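Local coordinates for protein PKS (Streptomyces albus, PDB 4OQJ) that probably builds the oxazolomycin polyketide chain as a ketosynthase, joining acyl groups by carbon-carbon condensation with substrates carried on an acyl carrier protein, at residues I132-G137 against L180-P185; G336-V341 against A401-I406; G463-V468 against D495-A500. All coordinates share one frame; numbering follows the deposited sequence.

How the interactions relate
Interactions 1 and 2 both belong to the ketosynthase part of the chain, yet their centres lie 39 Å apart. Interaction 1 is the most central, a strand of the large mixed sheet joined to the loop leading into its neighbouring strand. It is tied by two backbone hydrogen bonds and by apolar contacts of a leucine and a proline. Interaction 2 is peripheral, about 36 Å from the chain centre, where apolar contacts set a helix start against a turn and a water links the polar ends. Interaction 3 packs a strand of the small three-stranded antiparallel sheet on a helix, with aliphatic contacts inside and a partly exposed arginine salt-bridged to a residue outside the contact. The three share no strand or helix.

Interaction 1 (I132-G137 against L180-P185)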
loop_
_atom_site.group_PDB
_atom_site.type_symbol
_atom_site.label_atom_id
_atom_site.label_comp_id
_atom_site.label_asym_id
_atom_site.label_seq_id
_atom_site.Cartn_x
_atom_site.Cartn_y
_atom_site.Cartn_z
ATOM N N ILE A 132 -14.229 -5.197 6.296
ATOM C CA ILE A 132 -13.955 -4.886 4.900
ATOM C C ILE A 132 -12.843 -3.844 4.776
ATOM O O ILE A 132 -12.991 -2.715 5.265
ATOM C CB ILE A 132 -15.208 -4.337 4.190
ATOM C CG1 ILE A 132 -16.413 -5.249 4.442
ATOM C CG2 ILE A 132 -14.916 -4.152 2.710
ATOM C CD1 ILE A 132 -17.687 -4.811 3.747
ATOM N N GLY A 133 -11.750 -4.229 4.122
ATOM C CA GLY A 133 -10.642 -3.342 3.827
ATOM C C GLY A 133 -10.793 -2.686 2.469
ATOM O O GLY A 133 -11.653 -3.074 1.670
ATOM N N VAL A 134 -9.966 -1.684 2.200
ATOM C CA VAL A 134 -9.957 -1.045 0.898
ATOM C C VAL A 134 -8.570 -0.538 0.527
ATOM O O VAL A 134 -7.914 0.197 1.297
ATOM C CB VAL A 134 -10.993 0.129 0.818
ATOM C CG1 VAL A 134 -10.816 1.119 1.946
ATOM C CG2 VAL A 134 -10.920 0.823 -0.547
ATOM N N TYR A 135 -8.128 -0.943 -0.662
ATOM C CA TYR A 135 -6.876 -0.496 -1.258
ATOM C C TYR A 135 -7.177 0.191 -2.585
ATOM O O TYR A 135 -7.738 -0.407 -3.495
ATOM C CB TYR A 135 -5.925 -1.682 -1.458
ATOM C CG TYR A 135 -5.471 -2.280 -0.150
ATOM C CD1 TYR A 135 -6.228 -3.240 0.519
ATOM C CD2 TYR A 135 -4.297 -1.842 0.445
ATOM C CE1 TYR A 135 -5.791 -3.763 1.750
ATOM C CE2 TYR A 135 -3.867 -2.353 1.644
ATOM C CZ TYR A 135 -4.606 -3.301 2.295
ATOM O OH TYR A 135 -4.117 -3.767 3.507
ATOM N N ALA A 136 -6.825 1.459 -2.701
ATOM C CA ALA A 136 -7.221 2.218 -3.881
ATOM C C ALA A 136 -6.252 3.352 -4.172
ATOM O O ALA A 136 -5.569 3.837 -3.272
ATOM C CB ALA A 136 -8.617 2.766 -3.697
ATOM N N GLY A 137 -6.194 3.768 -5.433
ATOM C CA GLY A 137 -5.335 4.876 -5.824
ATOM C C GLY A 137 -6.035 5.760 -6.837
ATOM O O GLY A 137 -6.877 5.279 -7.581
ATOM N N LEU A 180 -18.732 4.598 3.604
ATOM C CA LEU A 180 -19.349 3.284 3.370
ATOM C C LEU A 180 -19.321 2.349 4.594
ATOM O O LEU A 180 -19.963 1.308 4.582
ATOM C CB LEU A 180 -18.669 2.575 2.200
ATOM C CG LEU A 180 -18.683 3.303 0.847
ATOM C CD1 LEU A 180 -18.260 2.351 -0.264
ATOM C CD2 LEU A 180 -20.051 3.889 0.548
ATOM N N ASN A 181 -18.578 2.735 5.633
ATOM C CA ASN A 181 -18.327 1.930 6.854
ATOM C C ASN A 181 -17.438 0.705 6.624
ATOM O O ASN A 181 -17.824 -0.430 6.910
ATOM C CB ASN A 181 -19.628 1.466 7.519
ATOM C CG ASN A 181 -19.399 0.997 8.960
ATOM O OD1 ASN A 181 -18.627 1.605 9.703
ATOM N ND2 ASN A 181 -20.055 -0.090 9.355
ATOM N N LEU A 182 -16.224 0.945 6.147
ATOM C CA LEU A 182 -15.246 -0.116 5.939
ATOM C C LEU A 182 -14.250 0.001 7.084
ATOM O O LEU A 182 -13.609 1.045 7.229
ATOM C CB LEU A 182 -14.564 0.033 4.573
ATOM C CG LEU A 182 -15.487 0.301 3.391
ATOM C CD1 LEU A 182 -14.713 0.330 2.097
ATOM C CD2 LEU A 182 -16.612 -0.741 3.324
ATOM N N CYS A 183 -14.147 -1.039 7.911
ATOM C CA CYS A 183 -13.333 -1.001 9.123
ATOM C C CYS A 183 -12.040 -1.803 9.019
ATOM O O CYS A 183 -11.272 -1.882 9.984
ATOM C CB CYS A 183 -14.150 -1.508 10.305
ATOM S SG CYS A 183 -15.616 -0.505 10.574
ATOM N N GLY A 184 -11.806 -2.415 7.865
ATOM C CA GLY A 184 -10.537 -3.080 7.616
ATOM C C GLY A 184 -9.477 -2.041 7.274
ATOM O O GLY A 184 -9.753 -0.838 7.291
ATOM N N PRO A 185 -8.253 -2.485 6.969
ATOM C CA PRO A 185 -7.229 -1.534 6.530
ATOM C C PRO A 185 -7.710 -0.740 5.335
ATOM O O PRO A 185 -8.209 -1.329 4.376
ATOM C CB PRO A 185 -6.054 -2.420 6.123
ATOM C CG PRO A 185 -6.343 -3.735 6.666
ATOM C CD PRO A 185 -7.822 -3.871 6.781
HETATM O O HOH W 1 -15.974 -3.307 7.709
#
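Val134 N donates to Pro185 O over 2.8 Å, the shortest polar bond between residues 132-137 and 180-185. It is fairly straight, 162° at the hydrogen, and the donor lies in the plane of the carbonyl. Two residues back along the strand, Ile132 O accepts from Gly184 N at 2.9 Å, but here the donor stands well above the carbonyl plane, 65° out of it. Leu182 CB rests against the same oxygen. One water accepts from both Ile132 N and Cys183 N and joins the two backbones a second time beside the direct bonds. Gly133 and Gly184 have no side chains to hold the backbones apart, and their CA atoms approach to 3.8 Å.

Leu182 carries much of the apolar half of the contact. Its CG lies anti to the carbonyl carbon (chi1 -46°), and the two methyls then divide their partners. CD2 meets Ile132 CG2 at 3.9 Å, while CD1 meets Val134 CB at the same 3.9 Å, the valine crossing the leucine at about a right angle. Tyr135 reaches Pro185 with its outer end: OH comes within 3.5 Å of Pro185 CB, and the proline approaches the ring obliquely. That hydroxyl is hydrogen-bonded to Ser206 OG of helix 195-209.

In the thiolase fold this is the return of a crossover between parallel strands, the chain leaving strand 132-138, passing through several helices and coming back beside it. Beyond the loop, the backbone of Val134 is hydrogen-bonded to Val187 as well, where the ladder with strand 186-190 begins. Strand 214-221 flanks the other edge of strand 132-138, and helix 195-209 packs on Tyr135 and Pro185.

Interaction 2 (G336-V341 against A401-I406)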
loop_
_atom_site.group_PDB
_atom_site.type_symbol
_atom_site.label_atom_id
_atom_site.label_comp_id
_atom_site.label_asym_id
_atom_site.label_seq_id
_atom_site.Cartn_x
_atom_site.Cartn_y
_atom_site.Cartn_z
ATOM N N GLY A 336 7.833 -0.946 -26.972
ATOM C CA GLY A 336 7.248 -1.664 -25.852
ATOM C C GLY A 336 6.563 -2.961 -26.231
ATOM O O GLY A 336 6.629 -3.920 -25.481
ATOM N N ASP A 337 5.898 -2.998 -27.382
ATOM C CA ASP A 337 5.159 -4.198 -27.778
ATOM C C ASP A 337 6.079 -5.435 -27.946
ATOM O O ASP A 337 5.789 -6.492 -27.382
ATOM C CB ASP A 337 4.369 -3.936 -29.070
ATOM C CG ASP A 337 3.041 -3.171 -28.824
ATOM O OD1 ASP A 337 2.726 -2.792 -27.669
ATOM O OD2 ASP A 337 2.303 -2.947 -29.810
ATOM N N PRO A 338 7.178 -5.320 -28.716
ATOM C CA PRO A 338 8.063 -6.494 -28.823
ATOM C C PRO A 338 8.637 -6.917 -27.479
ATOM O O PRO A 338 8.810 -8.104 -27.227
ATOM C CB PRO A 338 9.179 -6.015 -29.760
ATOM C CG PRO A 338 8.539 -4.926 -30.566
ATOM C CD PRO A 338 7.600 -4.236 -29.622
ATOM N N ILE A 339 8.917 -5.947 -26.620
ATOM C CA ILE A 339 9.443 -6.239 -25.294
ATOM C C ILE A 339 8.418 -7.026 -24.465
ATOM O O ILE A 339 8.771 -8.003 -23.788
ATOM C CB ILE A 339 9.865 -4.921 -24.566
ATOM C CG1 ILE A 339 11.216 -4.442 -25.139
ATOM C CG2 ILE A 339 9.942 -5.108 -23.057
ATOM C CD1 ILE A 339 11.811 -3.240 -24.462
ATOM N N GLU A 340 7.150 -6.629 -24.517
ATOM C CA GLU A 340 6.157 -7.300 -23.685
ATOM C C GLU A 340 6.028 -8.773 -24.099
ATOM O O GLU A 340 5.945 -9.665 -23.253
ATOM C CB GLU A 340 4.787 -6.606 -23.751
ATOM C CG GLU A 340 3.782 -7.282 -22.819
ATOM C CD GLU A 340 2.567 -6.429 -22.492
ATOM O OE1 GLU A 340 2.345 -5.411 -23.188
ATOM O OE2 GLU A 340 1.842 -6.789 -21.530
ATOM N N VAL A 341 6.042 -9.025 -25.396
ATOM C CA VAL A 341 5.895 -10.386 -25.902
ATOM C C VAL A 341 7.161 -11.196 -25.645
ATOM O O VAL A 341 7.090 -12.387 -25.353
ATOM C CB VAL A 341 5.556 -10.372 -27.386
ATOM C CG1 VAL A 341 5.490 -11.788 -27.947
ATOM C CG2 VAL A 341 4.211 -9.647 -27.601
ATOM N N ALA A 401 -2.074 -6.512 -39.080
ATOM C CA ALA A 401 -0.896 -7.310 -39.388
ATOM C C ALA A 401 0.086 -7.188 -38.237
ATOM O O ALA A 401 0.291 -6.087 -37.718
ATOM C CB ALA A 401 -0.253 -6.856 -40.678
ATOM N N PRO A 402 0.707 -8.311 -37.838
ATOM C CA PRO A 402 1.630 -8.288 -36.698
ATOM C C PRO A 402 2.852 -7.430 -36.949
ATOM O O PRO A 402 3.421 -7.421 -38.041
ATOM C CB PRO A 402 2.029 -9.754 -36.538
ATOM C CG PRO A 402 1.848 -10.330 -37.896
ATOM C CD PRO A 402 0.646 -9.645 -38.458
ATOM N N ASN A 403 3.240 -6.694 -35.924
ATOM C CA ASN A 403 4.502 -5.986 -35.930
ATOM C C ASN A 403 5.621 -6.984 -36.227
ATOM O O ASN A 403 5.780 -7.960 -35.495
ATOM C CB ASN A 403 4.692 -5.303 -34.580
ATOM C CG ASN A 403 5.973 -4.518 -34.474
ATOM O OD1 ASN A 403 6.920 -4.721 -35.226
ATOM N ND2 ASN A 403 6.009 -3.613 -33.502
ATOM N N PRO A 404 6.388 -6.759 -37.315
ATOM C CA PRO A 404 7.471 -7.677 -37.685
ATOM C C PRO A 404 8.505 -7.901 -36.588
ATOM O O PRO A 404 9.113 -8.971 -36.537
ATOM C CB PRO A 404 8.128 -6.981 -38.883
ATOM C CG PRO A 404 7.076 -6.132 -39.463
ATOM C CD PRO A 404 6.226 -5.682 -38.311
ATOM N N GLU A 405 8.707 -6.901 -35.737
ATOM C CA GLU A 405 9.695 -6.992 -34.660
ATOM C C GLU A 405 9.236 -7.841 -33.462
ATOM O O GLU A 405 10.035 -8.148 -32.574
ATOM C CB GLU A 405 10.052 -5.585 -34.159
ATOM C CG GLU A 405 10.639 -4.665 -35.225
ATOM C CD GLU A 405 11.994 -5.137 -35.728
ATOM O OE1 GLU A 405 12.900 -5.345 -34.890
ATOM O OE2 GLU A 405 12.151 -5.301 -36.960
ATOM N N ILE A 406 7.955 -8.196 -33.408
ATOM C CA ILE A 406 7.462 -9.036 -32.313
ATOM C C ILE A 406 7.714 -10.497 -32.644
ATOM O O ILE A 406 7.294 -10.982 -33.699
ATOM C CB ILE A 406 5.960 -8.846 -32.055
ATOM C CG1 ILE A 406 5.655 -7.395 -31.663
ATOM C CG2 ILE A 406 5.490 -9.798 -30.952
ATOM C CD1 ILE A 406 4.161 -7.088 -31.513
HETATM O O HOH W 2 3.235 -3.469 -32.218
#
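Pro338 and Val341, in the first turns of helix 336-348, make a largely apolar contact with Ile406, which closes a type I turn running from Asn403. It lies toward the periphery of the ketosynthase fold, where the loop before strand 413-415 folds back over the start of the helix. Ile406 spreads its three outer carbons over three helix residues. CG2 points into the fork of Val341 and is equally near CB, CG1 and CG2 of that valine, with Ile406 CG2 to Val341 CG2 measuring 3.6 Å. CG1 lies against Pro338, 3.8 Å from Pro338 CA, and the two side chains cross at about a right angle. CG1 is anti to the carbonyl carbon (chi1 -61°), and from it the terminal CD1 reaches Asp337 CB at 4.0 Å. The proline ring also meets the turn itself: Pro338 CB is 3.6 Å from Glu405 O, while CG touches Glu405 CB.

The turn is stiffened from within. Asn403 OD1 accepts from Glu405 N at 2.9 Å, an Asx turn whose donor lies above the amide plane, and Ile406 N bonds to Asn403 O. Asn403 ND2, the amide nitrogen, lies 4.1 Å from Pro338 CG and gives a hydrogen to a water that in turn donates to Asp337 OD2, the latter at 2.6 Å. Asp337 OD2 also takes the hydrogen of Phe247 N. The backbone of Asn403 is hydrogen-bonded to Phe247 as well, so Phe247 is bonded to both the helix and the loop.

Aliphatic fit therefore does most of the joining, with polar links to Phe247 and the water beside it. With donors on OD2 and a place in the helix's first turn, Asp337 would probably be stabilised as a carboxylate.

Interaction 3 (G463-V468 against D495-A500); sequences GPRLLV and DLSAVA
Arg465 meets Ser497 through a side chain with a single bend. Its chi1 sets CG anti to the carbonyl carbon (-68°), and the bend at chi2 (-72°) places CD, from which the rest of the chain runs on to the guanidinium beside Ser497. Ser497 OG then sits over one face of that group, 3.0 Å from Arg465 NH2 and 3.2 Å from Arg465 NE. Neither approach has the angle of a hydrogen bond; the hydroxyl meets the face of the guanidinium. The firm polar partner of NH2 is elsewhere, in a salt bridge to Glu687.

Nearer the backbone the contact is apolar. Leu496 CD2 lies 3.6 Å from Arg465 CB and close to CG, the two side chains sliding past each other in opposite directions. Leu467 sends CD2 among three helix residues, meeting Ala500 CA at 3.7 Å, Val499 CG1 at 4.0 Å and Leu496 CD1 at a similar distance. Ala500, with nothing beyond CB, lets strand 465-468 and helix 496-500 come to 8.1 Å between axes at an angle of 38°. Leu466 O touches that methyl. A water donates to Leu466 O and Ala500 O, the latter at 2.7 Å, and accepts from Val468 N. Asp495 caps the helix, its OD1 accepting from Ser497 N.

Strand 465-471 is an outer strand of the three-stranded antiparallel sheet, with helices 660-673 and 680-684 packed on Leu466 and Val468, consistent with the small linker domain that flanks the ketosynthase. The chemistry is thus graded: aliphatic groups lie buried between strand and helix, a water joins Leu466 O and Val468 N of the strand to Ala500 O of the helix, and the guanidinium, with Ser497 OG over one face, has its charge paired with Glu687 through NH2.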
loop_
_atom_site.group_PDB
_atom_site.type_symbol
_atom_site.label_atom_id
_atom_site.label_comp_id
_atom_site.label_asym_id
_atom_site.label_seq_id
_atom_site.Cartn_x
_atom_site.Cartn_y
_atom_site.Cartn_z
ATOM N N GLY A 463 -42.352 -20.464 -2.427
ATOM C CA GLY A 463 -43.477 -19.621 -2.043
ATOM C C GLY A 463 -43.308 -18.155 -2.398
ATOM O O GLY A 463 -42.372 -17.787 -3.119
ATOM N N PRO A 464 -44.218 -17.300 -1.891
ATOM C CA PRO A 464 -44.110 -15.861 -2.162
ATOM C C PRO A 464 -42.938 -15.227 -1.417
ATOM O O PRO A 464 -42.415 -15.819 -0.479
ATOM C CB PRO A 464 -45.440 -15.301 -1.660
ATOM C CG PRO A 464 -45.893 -16.271 -0.608
ATOM C CD PRO A 464 -45.392 -17.625 -1.056
ATOM N N ARG A 465 -42.546 -14.035 -1.847
ATOM C CA ARG A 465 -41.420 -13.318 -1.259
ATOM C C ARG A 465 -41.740 -11.848 -1.176
ATOM O O ARG A 465 -42.502 -11.319 -1.980
ATOM C CB ARG A 465 -40.140 -13.518 -2.085
ATOM C CG ARG A 465 -39.591 -14.926 -2.057
ATOM C CD ARG A 465 -38.983 -15.256 -0.709
ATOM N NE ARG A 465 -38.543 -16.647 -0.618
ATOM C CZ ARG A 465 -37.708 -17.108 0.310
ATOM N NH1 ARG A 465 -37.211 -16.294 1.233
ATOM N NH2 ARG A 465 -37.366 -18.388 0.314
ATOM N N LEU A 466 -41.145 -11.195 -0.193
ATOM C CA LEU A 466 -41.260 -9.763 -0.032
ATOM C C LEU A 466 -40.036 -9.094 -0.640
ATOM O O LEU A 466 -38.926 -9.316 -0.176
ATOM C CB LEU A 466 -41.374 -9.395 1.458
ATOM C CG LEU A 466 -41.465 -7.899 1.758
ATOM C CD1 LEU A 466 -42.752 -7.315 1.169
ATOM C CD2 LEU A 466 -41.389 -7.649 3.243
ATOM N N LEU A 467 -40.250 -8.275 -1.663
ATOM C CA LEU A 467 -39.187 -7.475 -2.272
ATOM C C LEU A 467 -39.191 -6.070 -1.684
ATOM O O LEU A 467 -40.234 -5.416 -1.666
ATOM C CB LEU A 467 -39.379 -7.409 -3.784
ATOM C CG LEU A 467 -39.523 -8.748 -4.506
ATOM C CD1 LEU A 467 -39.599 -8.511 -6.009
ATOM C CD2 LEU A 467 -38.365 -9.680 -4.164
ATOM N N VAL A 468 -38.043 -5.608 -1.193
ATOM C CA VAL A 468 -37.967 -4.273 -0.606
ATOM C C VAL A 468 -36.958 -3.403 -1.367
ATOM O O VAL A 468 -35.909 -3.874 -1.811
ATOM C CB VAL A 468 -37.629 -4.340 0.902
ATOM C CG1 VAL A 468 -38.747 -5.066 1.657
ATOM C CG2 VAL A 468 -36.279 -5.004 1.139
ATOM N N ASP A 495 -33.683 -16.607 -9.327
ATOM C CA ASP A 495 -34.482 -17.155 -8.240
ATOM C C ASP A 495 -35.080 -16.009 -7.415
ATOM O O ASP A 495 -34.347 -15.172 -6.896
ATOM C CB ASP A 495 -33.617 -18.064 -7.366
ATOM C CG ASP A 495 -34.428 -18.895 -6.397
ATOM O OD1 ASP A 495 -35.616 -18.578 -6.166
ATOM O OD2 ASP A 495 -33.868 -19.873 -5.860
ATOM N N LEU A 496 -36.405 -15.969 -7.283
ATOM C CA LEU A 496 -37.061 -14.895 -6.529
ATOM C C LEU A 496 -36.490 -14.762 -5.113
ATOM O O LEU A 496 -36.374 -13.659 -4.572
ATOM C CB LEU A 496 -38.567 -15.141 -6.449
ATOM C CG LEU A 496 -39.358 -14.022 -5.783
ATOM C CD1 LEU A 496 -39.283 -12.753 -6.618
ATOM C CD2 LEU A 496 -40.805 -14.448 -5.541
ATOM N N SER A 497 -36.141 -15.905 -4.526
ATOM C CA SER A 497 -35.533 -15.963 -3.205
ATOM C C SER A 497 -34.273 -15.117 -3.141
ATOM O O SER A 497 -34.101 -14.279 -2.249
ATOM C CB SER A 497 -35.195 -17.404 -2.856
ATOM O OG SER A 497 -36.356 -18.105 -2.473
ATOM N N ALA A 498 -33.390 -15.361 -4.096
ATOM C CA ALA A 498 -32.102 -14.677 -4.140
ATOM C C ALA A 498 -32.303 -13.184 -4.351
ATOM O O ALA A 498 -31.586 -12.362 -3.765
ATOM C CB ALA A 498 -31.235 -15.263 -5.250
ATOM N N VAL A 499 -33.280 -12.832 -5.183
ATOM C CA VAL A 499 -33.591 -11.433 -5.433
ATOM C C VAL A 499 -34.047 -10.772 -4.129
ATOM O O VAL A 499 -33.577 -9.682 -3.780
ATOM C CB VAL A 499 -34.666 -11.281 -6.515
ATOM C CG1 VAL A 499 -35.151 -9.848 -6.610
ATOM C CG2 VAL A 499 -34.125 -11.725 -7.867
ATOM N N ALA A 500 -34.937 -11.448 -3.401
ATOM C CA ALA A 500 -35.475 -10.910 -2.151
ATOM C C ALA A 500 -34.382 -10.758 -1.118
ATOM O O ALA A 500 -34.312 -9.739 -0.445
ATOM C CB ALA A 500 -36.587 -11.803 -1.603
HETATM O O HOH W 3 -36.457 -8.094 -0.360
#